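Sex comb on midleg CG9495-PA (Drosophila melanogaster, PDB 1PK1) probably acts in transcriptional repression in the fly, its SAM domain pairing with that of Polyhomeotic to build a mixed copolymer. Local coordinates at residues B[23-27]-B[75-79]. The protein carries 2 engineered substitutions. Numbering follows the deposited sequence.
Sequences IQYIE and LVNKV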
loop_
_atom_site.group_PDB
_atom_site.type_symbol
_atom_site.label_atom_id
_atom_site.label_comp_id
_atom_site.label_asym_id
_atom_site.label_seq_id
_atom_site.Cartn_x
_atom_site.Cartn_y
_atom_site.Cartn_z
ATOM N N ILE B 23 -0.530 -16.377 -3.056
ATOM C CA ILE B 23 -1.762 -15.815 -2.531
ATOM C C ILE B 23 -1.921 -16.152 -1.051
ATOM O O ILE B 23 -2.366 -15.320 -0.267
ATOM C CB ILE B 23 -2.975 -16.319 -3.334
ATOM C CG1 ILE B 23 -2.896 -15.742 -4.755
ATOM C CG2 ILE B 23 -4.275 -15.917 -2.638
ATOM C CD1 ILE B 23 -4.012 -16.180 -5.682
ATOM N N GLN B 24 -1.552 -17.371 -0.671
ATOM C CA GLN B 24 -1.639 -17.783 0.729
ATOM C C GLN B 24 -0.692 -16.930 1.582
ATOM O O GLN B 24 -1.027 -16.556 2.706
ATOM C CB GLN B 24 -1.278 -19.265 0.871
ATOM C CG GLN B 24 -1.153 -19.744 2.316
ATOM C CD GLN B 24 -2.461 -19.666 3.086
ATOM O OE1 GLN B 24 -2.481 -19.825 4.309
ATOM N NE2 GLN B 24 -3.559 -19.427 2.376
ATOM N N TYR B 25 0.488 -16.624 1.043
ATOM C CA TYR B 25 1.456 -15.800 1.766
ATOM C C TYR B 25 0.884 -14.407 2.006
ATOM O O TYR B 25 0.861 -13.909 3.136
ATOM C CB TYR B 25 2.768 -15.685 0.980
ATOM C CG TYR B 25 3.705 -14.641 1.541
ATOM C CD1 TYR B 25 4.194 -14.749 2.844
ATOM C CD2 TYR B 25 4.082 -13.527 0.787
ATOM C CE1 TYR B 25 5.024 -13.784 3.384
ATOM C CE2 TYR B 25 4.921 -12.548 1.324
ATOM C CZ TYR B 25 5.384 -12.687 2.626
ATOM O OH TYR B 25 6.199 -11.740 3.192
ATOM N N ILE B 26 0.416 -13.774 0.936
ATOM C CA ILE B 26 -0.155 -12.441 1.049
ATOM C C ILE B 26 -1.338 -12.419 2.016
ATOM O O ILE B 26 -1.366 -11.628 2.955
ATOM C CB ILE B 26 -0.647 -11.921 -0.320
ATOM C CG1 ILE B 26 0.514 -11.872 -1.319
ATOM C CG2 ILE B 26 -1.266 -10.540 -0.154
ATOM C CD1 ILE B 26 1.618 -10.913 -0.946
ATOM N N GLU B 27 -2.310 -13.293 1.784
ATOM C CA GLU B 27 -3.506 -13.342 2.621
ATOM C C GLU B 27 -3.298 -13.769 4.072
ATOM O O GLU B 27 -3.969 -13.249 4.964
ATOM C CB GLU B 27 -4.571 -14.225 1.954
ATOM C CG GLU B 27 -5.238 -13.536 0.764
ATOM C CD GLU B 27 -6.149 -14.447 -0.046
ATOM O OE1 GLU B 27 -6.620 -15.471 0.492
ATOM O OE2 GLU B 27 -6.408 -14.123 -1.228
ATOM N N LEU B 75 5.279 -6.746 1.920
ATOM C CA LEU B 75 5.339 -8.194 2.112
ATOM C C LEU B 75 6.357 -8.835 1.169
ATOM O O LEU B 75 7.044 -9.784 1.547
ATOM C CB LEU B 75 3.959 -8.819 1.888
ATOM C CG LEU B 75 2.867 -8.407 2.882
ATOM C CD1 LEU B 75 1.532 -8.999 2.446
ATOM C CD2 LEU B 75 3.240 -8.880 4.286
ATOM N N VAL B 76 6.446 -8.322 -0.056
ATOM C CA VAL B 76 7.398 -8.852 -1.030
ATOM C C VAL B 76 8.823 -8.668 -0.511
ATOM O O VAL B 76 9.635 -9.590 -0.572
ATOM C CB VAL B 76 7.287 -8.131 -2.394
ATOM C CG1 VAL B 76 8.417 -8.582 -3.314
ATOM C CG2 VAL B 76 5.938 -8.437 -3.039
ATOM N N ASN B 77 9.112 -7.473 -0.005
ATOM C CA ASN B 77 10.438 -7.156 0.518
ATOM C C ASN B 77 10.912 -8.140 1.581
ATOM O O ASN B 77 12.103 -8.439 1.664
ATOM C CB ASN B 77 10.454 -5.737 1.092
ATOM C CG ASN B 77 10.477 -4.667 0.012
ATOM O OD1 ASN B 77 10.163 -3.504 0.267
ATOM N ND2 ASN B 77 10.859 -5.052 -1.191
ATOM N N LYS B 78 9.982 -8.640 2.390
ATOM C CA LYS B 78 10.325 -9.581 3.454
ATOM C C LYS B 78 10.872 -10.914 2.947
ATOM O O LYS B 78 11.695 -11.544 3.617
ATOM C CB LYS B 78 9.104 -9.844 4.347
ATOM C CG LYS B 78 8.591 -8.606 5.078
ATOM C CD LYS B 78 7.414 -8.938 5.977
ATOM C CE LYS B 78 6.881 -7.690 6.662
ATOM N NZ LYS B 78 5.896 -8.036 7.722
ATOM N N VAL B 79 10.421 -11.345 1.771
ATOM C CA VAL B 79 10.862 -12.621 1.218
ATOM C C VAL B 79 11.799 -12.487 0.021
ATOM O O VAL B 79 12.100 -13.479 -0.643
ATOM C CB VAL B 79 9.650 -13.495 0.803
ATOM C CG1 VAL B 79 8.834 -13.869 2.032
ATOM C CG2 VAL B 79 8.779 -12.747 -0.204
#
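Tyr25 lays its phenol ring across the gap between the two helices, against the side chains of Leu75 and Val79, which sit four residues apart along the chain. Tyr25 CE2 lies 3.9 Å from Leu75 CB, and Tyr25 CZ is 3.7 Å from Val79 CG1. The chi1 of 169° (t) carries the ring straight out from helix 19-29, far enough for the hydroxyl to reach backbone: Tyr25 OH donates a 2.7 Å hydrogen bond to Leu75 O, which lies at the ring's edge, near its plane. Leu75 O also takes a weak bond from Lys78 N, at 3.3 Å, longer than the one from the tyrosine. Beside the polar link, Ile26 bends the end of its side chain toward Leu75, bringing Ile26 CD1 within 3.9 Å of Leu75 CD1; both residues are buried, and both also touch Leu33. Lys78 comes closest with its CB, 3.7 Å from Tyr25 OH, before its side chain leads away from helix 19-29. The segments cross steeply, at 116°, with axes 11.2 Å apart. The ring of Trp17 also meets that of Tyr25, their planes inclined at about 50°. Such packing of the first helix against the long C-terminal helix belongs to the five-helix bundle of the SAM domain.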